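Local atomic coordinates of alanine racemase (Acinetobacter baumannii, PDB entry 4QHR), a protein that belongs to the alanine racemase family, joining an N-terminal TIM-type barrel to a C-terminal domain rich in beta strands, and assembles as a pair of chains. Residues K223-L228 with H326-D331; P232-T237 with E342-L347; R279-Q284 with G298-D303; K292-V297 with T310-K315. All coordinates share one frame; numbering follows the deposited sequence.

Interaction 1: K223-L228 with H326-D331; sequences KTVHDL and HRLVDD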
# COMPACT_ATOMS: atom_id res chain seq x y z
N LYS A 223 -4.03 -22.23 10.14
CA LYS A 223 -5.21 -22.02 10.95
C LYS A 223 -5.96 -20.82 10.49
O LYS A 223 -5.35 -19.77 10.27
CB LYS A 223 -4.85 -21.82 12.42
CG LYS A 223 -4.11 -22.98 13.05
CD LYS A 223 -5.02 -24.19 13.27
CE LYS A 223 -4.19 -25.37 13.75
NZ LYS A 223 -5.09 -26.38 14.36
N THR A 224 -7.28 -20.96 10.39
CA THR A 224 -8.14 -19.82 10.10
C THR A 224 -8.51 -19.12 11.39
O THR A 224 -8.40 -19.68 12.49
CB THR A 224 -9.47 -20.25 9.44
OG1 THR A 224 -10.28 -20.90 10.41
CG2 THR A 224 -9.25 -21.16 8.22
N VAL A 225 -8.99 -17.88 11.25
CA VAL A 225 -9.46 -17.14 12.42
C VAL A 225 -10.65 -17.83 13.07
O VAL A 225 -10.87 -17.70 14.28
CB VAL A 225 -9.77 -15.67 12.13
CG1 VAL A 225 -8.47 -14.97 11.87
CG2 VAL A 225 -10.69 -15.50 10.93
N HIS A 226 -11.42 -18.55 12.27
CA HIS A 226 -12.49 -19.36 12.85
C HIS A 226 -11.97 -20.46 13.74
O HIS A 226 -12.54 -20.70 14.78
CB HIS A 226 -13.31 -20.02 11.77
CG HIS A 226 -13.93 -19.05 10.84
ND1 HIS A 226 -14.65 -17.97 11.29
CD2 HIS A 226 -13.93 -18.99 9.49
CE1 HIS A 226 -15.09 -17.28 10.24
NE2 HIS A 226 -14.67 -17.89 9.14
N ASP A 227 -10.90 -21.11 13.32
CA ASP A 227 -10.23 -22.14 14.16
C ASP A 227 -9.70 -21.55 15.44
O ASP A 227 -9.63 -22.25 16.48
CB ASP A 227 -9.05 -22.81 13.47
CG ASP A 227 -9.42 -23.53 12.18
OD1 ASP A 227 -10.55 -24.10 12.12
OD2 ASP A 227 -8.59 -23.49 11.22
N LEU A 228 -9.33 -20.28 15.39
CA LEU A 228 -8.72 -19.63 16.51
C LEU A 228 -9.66 -18.87 17.38
O LEU A 228 -9.21 -18.36 18.40
CB LEU A 228 -7.63 -18.65 16.01
CG LEU A 228 -6.50 -19.28 15.20
CD1 LEU A 228 -5.62 -18.13 14.66
CD2 LEU A 228 -5.66 -20.24 16.03
N HIS A 326 -16.34 -12.60 5.08
CA HIS A 326 -16.74 -13.60 4.09
C HIS A 326 -15.60 -14.01 3.20
O HIS A 326 -15.50 -15.20 2.91
CB HIS A 326 -17.91 -13.08 3.27
CG HIS A 326 -18.98 -12.52 4.15
ND1 HIS A 326 -19.10 -11.18 4.38
CD2 HIS A 326 -19.88 -13.12 4.95
CE1 HIS A 326 -20.10 -10.96 5.22
NE2 HIS A 326 -20.58 -12.13 5.61
N ARG A 327 -14.77 -13.08 2.76
CA ARG A 327 -13.48 -13.46 2.13
C ARG A 327 -12.37 -13.08 3.11
O ARG A 327 -12.14 -11.90 3.40
CB ARG A 327 -13.31 -12.72 0.82
CG ARG A 327 -12.05 -13.01 0.01
CD ARG A 327 -11.89 -14.48 -0.34
NE ARG A 327 -10.66 -14.70 -1.13
CZ ARG A 327 -10.11 -15.87 -1.36
NH1 ARG A 327 -10.68 -16.99 -0.88
NH2 ARG A 327 -8.97 -15.93 -2.05
N LEU A 328 -11.68 -14.08 3.64
CA LEU A 328 -10.73 -13.84 4.74
C LEU A 328 -9.45 -13.24 4.21
O LEU A 328 -8.89 -13.75 3.23
CB LEU A 328 -10.46 -15.11 5.55
CG LEU A 328 -11.70 -15.71 6.21
CD1 LEU A 328 -11.36 -17.10 6.68
CD2 LEU A 328 -12.19 -14.84 7.37
N VAL A 329 -9.00 -12.16 4.88
CA VAL A 329 -7.78 -11.46 4.45
C VAL A 329 -6.59 -12.41 4.30
O VAL A 329 -5.82 -12.22 3.38
CB VAL A 329 -7.42 -10.27 5.36
CG1 VAL A 329 -6.91 -10.77 6.71
CG2 VAL A 329 -6.40 -9.37 4.71
N ASP A 330 -6.44 -13.43 5.17
CA ASP A 330 -5.32 -14.41 5.01
C ASP A 330 -5.45 -15.33 3.77
O ASP A 330 -4.45 -15.83 3.27
CB ASP A 330 -5.12 -15.27 6.28
CG ASP A 330 -4.73 -14.45 7.45
OD1 ASP A 330 -3.65 -13.83 7.38
OD2 ASP A 330 -5.51 -14.41 8.42
N ASP A 331 -6.67 -15.57 3.29
CA ASP A 331 -6.83 -16.31 2.01
C ASP A 331 -6.42 -15.41 0.83
O ASP A 331 -5.77 -15.86 -0.12
CB ASP A 331 -8.25 -16.83 1.82
CG ASP A 331 -8.63 -17.88 2.85
OD1 ASP A 331 -7.73 -18.53 3.36
OD2 ASP A 331 -9.80 -18.07 3.15

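Interaction 2: P232-T237 with E342-L347; sequences PVMTFT and ELLCRL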
# COMPACT_ATOMS: atom_id res chain seq x y z
N PRO A 232 -12.63 -11.11 12.51
CA PRO A 232 -12.02 -10.11 11.60
C PRO A 232 -12.48 -8.71 11.95
O PRO A 232 -13.69 -8.46 12.12
CB PRO A 232 -12.52 -10.55 10.21
CG PRO A 232 -12.73 -12.02 10.34
CD PRO A 232 -13.16 -12.27 11.77
N VAL A 233 -11.54 -7.78 12.02
CA VAL A 233 -11.87 -6.42 12.38
C VAL A 233 -12.14 -5.56 11.12
O VAL A 233 -13.10 -4.75 11.08
CB VAL A 233 -10.73 -5.84 13.22
CG1 VAL A 233 -10.90 -4.32 13.43
CG2 VAL A 233 -10.62 -6.55 14.55
N MET A 234 -11.30 -5.71 10.10
CA MET A 234 -11.41 -4.92 8.90
C MET A 234 -12.25 -5.62 7.82
O MET A 234 -11.98 -6.77 7.47
CB MET A 234 -10.02 -4.65 8.28
CG MET A 234 -10.06 -3.75 7.08
SD MET A 234 -8.53 -3.42 6.17
CE MET A 234 -7.45 -2.77 7.46
N THR A 235 -13.21 -4.87 7.28
CA THR A 235 -13.83 -5.21 5.99
C THR A 235 -13.45 -4.18 4.93
O THR A 235 -13.62 -2.94 5.13
CB THR A 235 -15.35 -5.32 6.13
OG1 THR A 235 -15.62 -6.20 7.21
CG2 THR A 235 -15.94 -5.94 4.86
N PHE A 236 -12.96 -4.65 3.79
CA PHE A 236 -12.49 -3.78 2.70
C PHE A 236 -13.49 -4.00 1.56
O PHE A 236 -13.60 -5.11 1.03
CB PHE A 236 -11.06 -4.18 2.34
CG PHE A 236 -10.36 -3.31 1.29
CD1 PHE A 236 -10.68 -1.97 1.04
CD2 PHE A 236 -9.31 -3.86 0.58
CE1 PHE A 236 -9.98 -1.23 0.08
CE2 PHE A 236 -8.62 -3.15 -0.38
CZ PHE A 236 -8.96 -1.84 -0.64
N THR A 237 -14.25 -2.95 1.21
CA THR A 237 -15.25 -3.02 0.13
C THR A 237 -15.09 -2.04 -1.03
O THR A 237 -14.40 -1.04 -0.95
CB THR A 237 -16.69 -2.89 0.68
OG1 THR A 237 -16.99 -1.53 1.03
CG2 THR A 237 -16.90 -3.84 1.88
N GLU A 342 0.69 -8.01 5.79
CA GLU A 342 1.12 -7.07 4.73
C GLU A 342 -0.05 -6.41 4.03
O GLU A 342 0.04 -5.25 3.70
CB GLU A 342 2.06 -7.74 3.72
CG GLU A 342 2.52 -6.77 2.63
CD GLU A 342 3.51 -7.31 1.68
OE1 GLU A 342 3.53 -8.57 1.44
OE2 GLU A 342 4.28 -6.47 1.14
N LEU A 343 -1.15 -7.13 3.81
CA LEU A 343 -2.32 -6.58 3.11
C LEU A 343 -2.95 -5.48 3.96
O LEU A 343 -3.38 -4.41 3.46
CB LEU A 343 -3.34 -7.65 2.77
CG LEU A 343 -3.16 -8.43 1.47
CD1 LEU A 343 -1.83 -9.06 1.52
CD2 LEU A 343 -4.25 -9.46 1.25
N LEU A 344 -2.93 -5.72 5.26
CA LEU A 344 -3.58 -4.85 6.19
C LEU A 344 -2.81 -3.52 6.30
O LEU A 344 -3.45 -2.48 6.52
CB LEU A 344 -3.78 -5.55 7.57
CG LEU A 344 -4.72 -6.77 7.59
CD1 LEU A 344 -4.57 -7.55 8.90
CD2 LEU A 344 -6.17 -6.32 7.37
N CYS A 345 -1.50 -3.59 6.11
CA CYS A 345 -0.59 -2.44 6.26
C CYS A 345 -0.34 -1.62 5.01
O CYS A 345 0.22 -0.53 5.14
CB CYS A 345 0.78 -2.90 6.80
SG CYS A 345 0.71 -3.40 8.51
N ARG A 346 -0.69 -2.10 3.80
CA ARG A 346 -0.30 -1.41 2.56
C ARG A 346 -1.51 -0.93 1.72
O ARG A 346 -1.52 -0.99 0.52
CB ARG A 346 0.63 -2.29 1.78
CG ARG A 346 2.06 -2.35 2.41
CD ARG A 346 2.96 -3.17 1.54
NE ARG A 346 3.20 -2.59 0.18
CZ ARG A 346 3.53 -3.32 -0.89
NH1 ARG A 346 3.65 -4.65 -0.81
NH2 ARG A 346 3.74 -2.75 -2.08
N LEU A 347 -2.54 -0.47 2.41
CA LEU A 347 -3.68 0.21 1.79
C LEU A 347 -3.32 1.67 1.60
O LEU A 347 -2.57 2.27 2.38
CB LEU A 347 -4.91 0.13 2.69
CG LEU A 347 -5.40 -1.28 2.96
CD1 LEU A 347 -6.37 -1.25 4.08
CD2 LEU A 347 -6.03 -1.86 1.71

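Interaction 3: R279-Q284 with G298-D303; sequences RAYVKQ and GRVSMD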
# COMPACT_ATOMS: atom_id res chain seq x y z
N ARG A 279 -1.87 -6.56 -6.53
CA ARG A 279 -1.92 -6.75 -7.97
C ARG A 279 -1.59 -8.16 -8.38
O ARG A 279 -2.29 -8.72 -9.25
CB ARG A 279 -0.90 -5.83 -8.67
CG ARG A 279 -0.80 -5.95 -10.16
CD ARG A 279 0.20 -4.98 -10.81
NE ARG A 279 0.45 -5.37 -12.20
CZ ARG A 279 1.33 -6.31 -12.58
NH1 ARG A 279 2.13 -6.94 -11.70
NH2 ARG A 279 1.48 -6.60 -13.87
N ALA A 280 -0.52 -8.72 -7.83
CA ALA A 280 0.10 -9.87 -8.48
C ALA A 280 -0.22 -11.18 -7.71
O ALA A 280 0.17 -11.34 -6.57
CB ALA A 280 1.60 -9.66 -8.64
N TYR A 281 -0.95 -12.08 -8.33
CA TYR A 281 -1.41 -13.28 -7.68
C TYR A 281 -0.68 -14.50 -8.16
O TYR A 281 -0.24 -14.54 -9.28
CB TYR A 281 -2.92 -13.38 -7.86
CG TYR A 281 -3.57 -12.33 -7.07
CD1 TYR A 281 -3.72 -11.05 -7.60
CD2 TYR A 281 -4.02 -12.55 -5.77
CE1 TYR A 281 -4.32 -10.02 -6.87
CE2 TYR A 281 -4.62 -11.52 -5.02
CZ TYR A 281 -4.77 -10.25 -5.59
OH TYR A 281 -5.36 -9.21 -4.88
N VAL A 282 -0.53 -15.48 -7.30
CA VAL A 282 0.15 -16.72 -7.66
C VAL A 282 -0.80 -17.96 -7.75
O VAL A 282 -0.39 -19.05 -8.17
CB VAL A 282 1.32 -17.02 -6.69
CG1 VAL A 282 2.38 -15.97 -6.79
CG2 VAL A 282 0.83 -17.13 -5.29
N LYS A 283 -2.05 -17.75 -7.32
CA LYS A 283 -3.14 -18.71 -7.41
C LYS A 283 -4.34 -17.84 -7.66
O LYS A 283 -4.24 -16.63 -7.47
CB LYS A 283 -3.37 -19.44 -6.07
CG LYS A 283 -2.12 -19.70 -5.24
CD LYS A 283 -2.30 -20.69 -4.08
CE LYS A 283 -3.66 -20.64 -3.38
NZ LYS A 283 -3.81 -21.79 -2.44
N GLN A 284 -5.47 -18.45 -7.98
CA GLN A 284 -6.72 -17.72 -8.24
C GLN A 284 -7.25 -17.03 -6.94
O GLN A 284 -7.29 -17.62 -5.85
CB GLN A 284 -7.76 -18.71 -8.78
CG GLN A 284 -9.08 -18.09 -9.25
CD GLN A 284 -9.94 -19.07 -10.07
OE1 GLN A 284 -10.04 -20.30 -9.77
NE2 GLN A 284 -10.60 -18.53 -11.10
N GLY A 298 -8.27 -11.84 -15.05
CA GLY A 298 -7.32 -10.97 -15.74
C GLY A 298 -6.54 -10.11 -14.73
O GLY A 298 -6.67 -10.28 -13.54
N ARG A 299 -5.76 -9.15 -15.20
CA ARG A 299 -4.94 -8.36 -14.28
C ARG A 299 -5.71 -7.30 -13.46
O ARG A 299 -6.76 -6.70 -13.90
CB ARG A 299 -3.81 -7.65 -15.03
CG ARG A 299 -2.73 -8.63 -15.51
CD ARG A 299 -1.45 -7.92 -15.85
NE ARG A 299 -0.47 -8.83 -16.46
CZ ARG A 299 0.38 -8.52 -17.45
NH1 ARG A 299 0.39 -7.30 -18.00
NH2 ARG A 299 1.23 -9.43 -17.91
N VAL A 300 -5.14 -7.02 -12.29
CA VAL A 300 -5.60 -5.92 -11.43
C VAL A 300 -4.93 -4.63 -11.91
O VAL A 300 -3.70 -4.57 -12.03
CB VAL A 300 -5.22 -6.23 -9.95
CG1 VAL A 300 -5.40 -5.06 -9.01
CG2 VAL A 300 -5.94 -7.48 -9.50
N SER A 301 -5.71 -3.59 -12.15
CA SER A 301 -5.12 -2.31 -12.57
C SER A 301 -5.05 -1.34 -11.36
O SER A 301 -5.35 -1.72 -10.23
CB SER A 301 -5.91 -1.74 -13.76
OG SER A 301 -7.19 -1.34 -13.38
N MET A 302 -4.62 -0.12 -11.62
CA MET A 302 -4.47 0.84 -10.55
C MET A 302 -5.79 1.08 -9.85
O MET A 302 -5.79 1.12 -8.65
CB MET A 302 -3.85 2.13 -11.06
CG MET A 302 -3.40 3.06 -9.92
SD MET A 302 -2.46 4.46 -10.56
CE MET A 302 -0.98 3.61 -11.13
N ASP A 303 -6.88 1.25 -10.62
CA ASP A 303 -8.17 1.70 -10.14
C ASP A 303 -9.33 0.73 -10.27
O ASP A 303 -10.43 0.98 -9.74
CB ASP A 303 -8.58 2.95 -10.91
CG ASP A 303 -7.51 4.01 -10.87
OD1 ASP A 303 -6.83 4.26 -9.86
OD2 ASP A 303 -7.34 4.63 -11.92
O HOH W 1 -1.77 -4.31 -13.74
O HOH W 2 -2.87 -8.70 -11.72
O HOH W 3 -0.30 -4.77 -15.75

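Interaction 4: K292-V297 with T310-K315; sequences KLCPVV and TNTQVK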
# COMPACT_ATOMS: atom_id res chain seq x y z
N LYS A 292 -21.77 -15.25 -2.22
CA LYS A 292 -20.96 -16.12 -3.07
C LYS A 292 -19.53 -15.62 -3.15
O LYS A 292 -19.20 -14.51 -2.74
CB LYS A 292 -21.54 -16.17 -4.47
CG LYS A 292 -22.75 -17.08 -4.58
CD LYS A 292 -24.01 -16.31 -4.84
CE LYS A 292 -25.25 -17.10 -4.44
NZ LYS A 292 -26.14 -16.20 -3.63
N LEU A 293 -18.69 -16.46 -3.72
CA LEU A 293 -17.31 -16.14 -4.00
C LEU A 293 -17.22 -16.08 -5.49
O LEU A 293 -17.72 -17.03 -6.14
CB LEU A 293 -16.38 -17.23 -3.45
CG LEU A 293 -16.36 -17.20 -1.93
CD1 LEU A 293 -15.69 -18.45 -1.33
CD2 LEU A 293 -15.69 -15.93 -1.40
N CYS A 294 -16.63 -15.00 -6.02
CA CYS A 294 -16.46 -14.78 -7.44
C CYS A 294 -15.00 -14.56 -7.80
O CYS A 294 -14.33 -13.72 -7.17
CB CYS A 294 -17.25 -13.54 -7.88
SG CYS A 294 -18.98 -13.65 -7.45
N PRO A 295 -14.49 -15.29 -8.81
CA PRO A 295 -13.10 -15.13 -9.16
C PRO A 295 -12.75 -13.77 -9.78
O PRO A 295 -13.54 -13.18 -10.54
CB PRO A 295 -12.85 -16.25 -10.18
CG PRO A 295 -14.15 -16.64 -10.69
CD PRO A 295 -15.18 -16.28 -9.66
N VAL A 296 -11.58 -13.27 -9.39
CA VAL A 296 -10.98 -12.10 -10.00
C VAL A 296 -10.35 -12.59 -11.31
O VAL A 296 -9.63 -13.59 -11.33
CB VAL A 296 -9.92 -11.49 -9.05
CG1 VAL A 296 -9.24 -10.30 -9.70
CG2 VAL A 296 -10.51 -11.14 -7.71
N VAL A 297 -10.62 -11.90 -12.42
CA VAL A 297 -10.19 -12.36 -13.73
C VAL A 297 -9.32 -11.34 -14.42
O VAL A 297 -9.59 -10.11 -14.36
CB VAL A 297 -11.35 -12.77 -14.66
CG1 VAL A 297 -12.08 -13.93 -14.01
CG2 VAL A 297 -12.34 -11.65 -14.93
N THR A 310 -20.77 -14.53 -13.79
CA THR A 310 -21.67 -15.43 -14.51
C THR A 310 -22.69 -16.11 -13.57
O THR A 310 -23.90 -16.07 -13.84
CB THR A 310 -20.89 -16.44 -15.36
OG1 THR A 310 -19.99 -15.73 -16.22
CG2 THR A 310 -21.87 -17.27 -16.25
N ASN A 311 -22.22 -16.65 -12.44
CA ASN A 311 -23.07 -17.43 -11.53
C ASN A 311 -23.77 -16.64 -10.41
O ASN A 311 -24.41 -17.25 -9.58
CB ASN A 311 -22.21 -18.54 -10.88
N THR A 312 -23.68 -15.30 -10.41
CA THR A 312 -24.06 -14.47 -9.28
C THR A 312 -24.91 -13.27 -9.72
O THR A 312 -24.55 -12.53 -10.65
CB THR A 312 -22.77 -13.95 -8.58
OG1 THR A 312 -21.91 -15.06 -8.29
CG2 THR A 312 -23.06 -13.18 -7.28
N GLN A 313 -26.03 -13.06 -9.04
CA GLN A 313 -26.91 -11.95 -9.39
C GLN A 313 -26.35 -10.64 -8.87
O GLN A 313 -26.14 -10.49 -7.66
CB GLN A 313 -28.31 -12.13 -8.84
CG GLN A 313 -29.17 -13.08 -9.64
CD GLN A 313 -30.65 -12.86 -9.41
OE1 GLN A 313 -31.47 -13.34 -10.20
NE2 GLN A 313 -31.00 -12.13 -8.34
N VAL A 314 -26.11 -9.70 -9.79
CA VAL A 314 -25.51 -8.44 -9.43
C VAL A 314 -26.16 -7.34 -10.22
O VAL A 314 -26.91 -7.60 -11.18
CB VAL A 314 -23.99 -8.40 -9.71
CG1 VAL A 314 -23.26 -9.46 -8.89
CG2 VAL A 314 -23.70 -8.54 -11.21
N LYS A 315 -25.89 -6.12 -9.79
CA LYS A 315 -26.28 -4.95 -10.49
C LYS A 315 -25.18 -3.92 -10.38
O LYS A 315 -24.23 -4.07 -9.61
CB LYS A 315 -27.54 -4.36 -9.87
CG LYS A 315 -28.81 -5.16 -10.10
CD LYS A 315 -30.00 -4.35 -9.63
CE LYS A 315 -30.40 -3.14 -10.46
NZ LYS A 315 -31.11 -3.57 -11.70

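Interaction 1: K223-L228 with H326-D331
Leu-328 overlaps both Val-225 and His-226, giving one methyl branch to each. Its CD2 lies 3.9 Å from CG2 of Val-225, and the two side chains slide past each other in opposite directions, branch alongside branch. The other methyl, CD1 of Leu-328, approaches the imidazole of His-226 obliquely and comes to 4.2 Å from NE2, a looser touch on the exposed side of the contact. With CG1 of Val-225 anti to the carbonyl carbon (chi1 -69°), CG2 falls between the backbone N and the carbonyl carbon, on the side of the leucine.

Both partners sit where helices begin. Thr-224 and Asp-227 form a capping box: Asp-227 N donates to OG1 of Thr-224 at 3.0 Å, while Thr-224 N returns a bond of 3.0 Å to OD2 of Asp-227, which it meets from above the carboxylate plane, 39° out of it. These reciprocal bonds hold the first turn of the short helix 225-228, whose backbone bonds are weak and from which Val-225 and His-226 project. Leu-328 occupies the N-cap position of helix 329-335, and in that helix's first turn Asp-330 OD2 accepts a hydrogen bond from Ser-218 N.

No hydrogen bond spans the two segments. The bonds of the capping box stay within its own turn, and the join between the helix starts rests on shape and dispersion, with little directional preference of its own.

Interaction 2: P232-T237 with E342-L347
Met-234, at the start of the strand, fits its thioether end between two leucines. CG stands anti to the backbone N (chi1 -176°), carrying the chain outward before it bends at the last torsion. SD then meets CD1 of Leu-347 at 3.7 Å, tip to tip, while CE lies 3.8 Å from CD2 of Leu-344, whose side chain slides past in the opposite direction. Two residues on, Phe-236 points from the same side of the strand and receives the other branch of Leu-347: CD2 sits over one ring face, offset toward the rim, in a CH-pi contact 3.9 Å from the ring centroid and 26° off its normal.

Trp-323 also touches Met-234 and meets the Phe-236 ring, while Val-329 packs on Leu-344, so this is part of the hydrophobic core between the C-terminal sheet and helix 340-345. The end of the helix faces the second subunit: Glu-342, salt-bridged to Arg-346 (OE2 to NH1 2.7 Å), also accepts from Arg-279 N of that subunit. Across the contact itself everything is apolar, and the buried strand and helix end cohere through dispersion and one methyl-on-ring contact, without any hydrogen bond between them.

Interaction 3: R279-Q284 with G298-D303
Val-300 packs tightly against the backbone of Arg-279 and, through one methyl, against Tyr-281. Its CB is 3.9 Å from CA of Arg-279, and CG2 lies 4.0 Å from CE1 of Tyr-281, the valine crossing the tyrosine at about a right angle and reaching its ring obliquely. The tyrosine hydroxyl is used within its own loop, on the carbonyl O of Pro-278.

Although the two loops come this close, no direct hydrogen bond links them; water does the pairing. One water donates to Arg-279 O and accepts from Val-300 N at 2.9 Å. A second accepts from NE of Arg-279, in the guanidinium plane, and donates to Val-300 O, so both backbone polar atoms of the valine are served through water by Arg-279. The two segments are loops of the beta-rich C-terminal domain, one after strand 264-269 and the other after strand 292-297, and they lie where the two subunits meet: Arg-279 donates from NH1 to Thr-338 OG1 of the second subunit.

Toward the ends of the arginines packing gives way to water and charge. The side chain of Arg-279, extended with CG anti to its own N (chi1 178°), runs beside that of Arg-299 and points the same way. NH2 of Arg-279 stands over one face of the Arg-299 guanidinium, 3.8 Å from CD and 3.9 Å from NE of Arg-299, with the planes 52° apart. Two like charges so near would probably repel somewhat; a third water, accepting from Arg-279 NH2 and, weakly, from Arg-299 NH1 at 3.5 Å, may ease this.

Interaction 4: K292-V297 with T310-K315
Thr-312 has the most surface covered here, and it packs across Cys-294 and Lys-292, which point from the same side of the strand. Its OG1 comes to 3.4 Å from SG of Cys-294, and its CB is 4.0 Å from the same sulfur. With OG1 anti to the carbonyl carbon (chi1 -52°), the hydroxyl is turned onto the sulfur and toward the base of the lysine, where it lies 4.0 Å from CB of Lys-292. The threonine methyl reaches the lysine stem as well as the sulfur: CG2 is 4.1 Å from CD of Lys-292, the two side chains passing in opposite directions.

Lys-292 thus contributes its aliphatic part, while its NZ turns back to the carbonyl O of Asp-290. Cys-294 is buried and also touches Ile-289 on the neighbouring strand; Lys-292 remains at the exposed margin, so the contact grades from a covered sulfur to a solvent-facing chain. No hydrogen bond joins the two segments.

Strand 292-297 pairs antiparallel with strands 286-289 and 305-308. The contact lays the irregular chain that follows 305-308, on its way to strand 319-321, against strand 292-297 within the beta-rich C-terminal domain of this alanine racemase.

In the fold
All four contacts lack a direct hydrogen bond between their segments, yet their chemistry changes with depth. Interaction 2 is wholly buried core, whereas interactions 1, 3 and 4 are only partly buried, and interaction 4 lies farthest from the centre of the chain. Interactions 1 and 2 touch, Pro-232 resting against Val-225 and Leu-328, and lie on successive helices, 329-335 and 340-345. Interactions 3 and 4 meet where Gln-284 packs on Pro-295; interaction 4 uses strand 292-297 and the loop after 305-308, interaction 3 the loop between those strands. Interactions 2 and 3 reach the second subunit, but only interaction 3 crosses its gap with charged side chains and water; interaction 4 relies on sulfur, hydroxyl and an aliphatic stem.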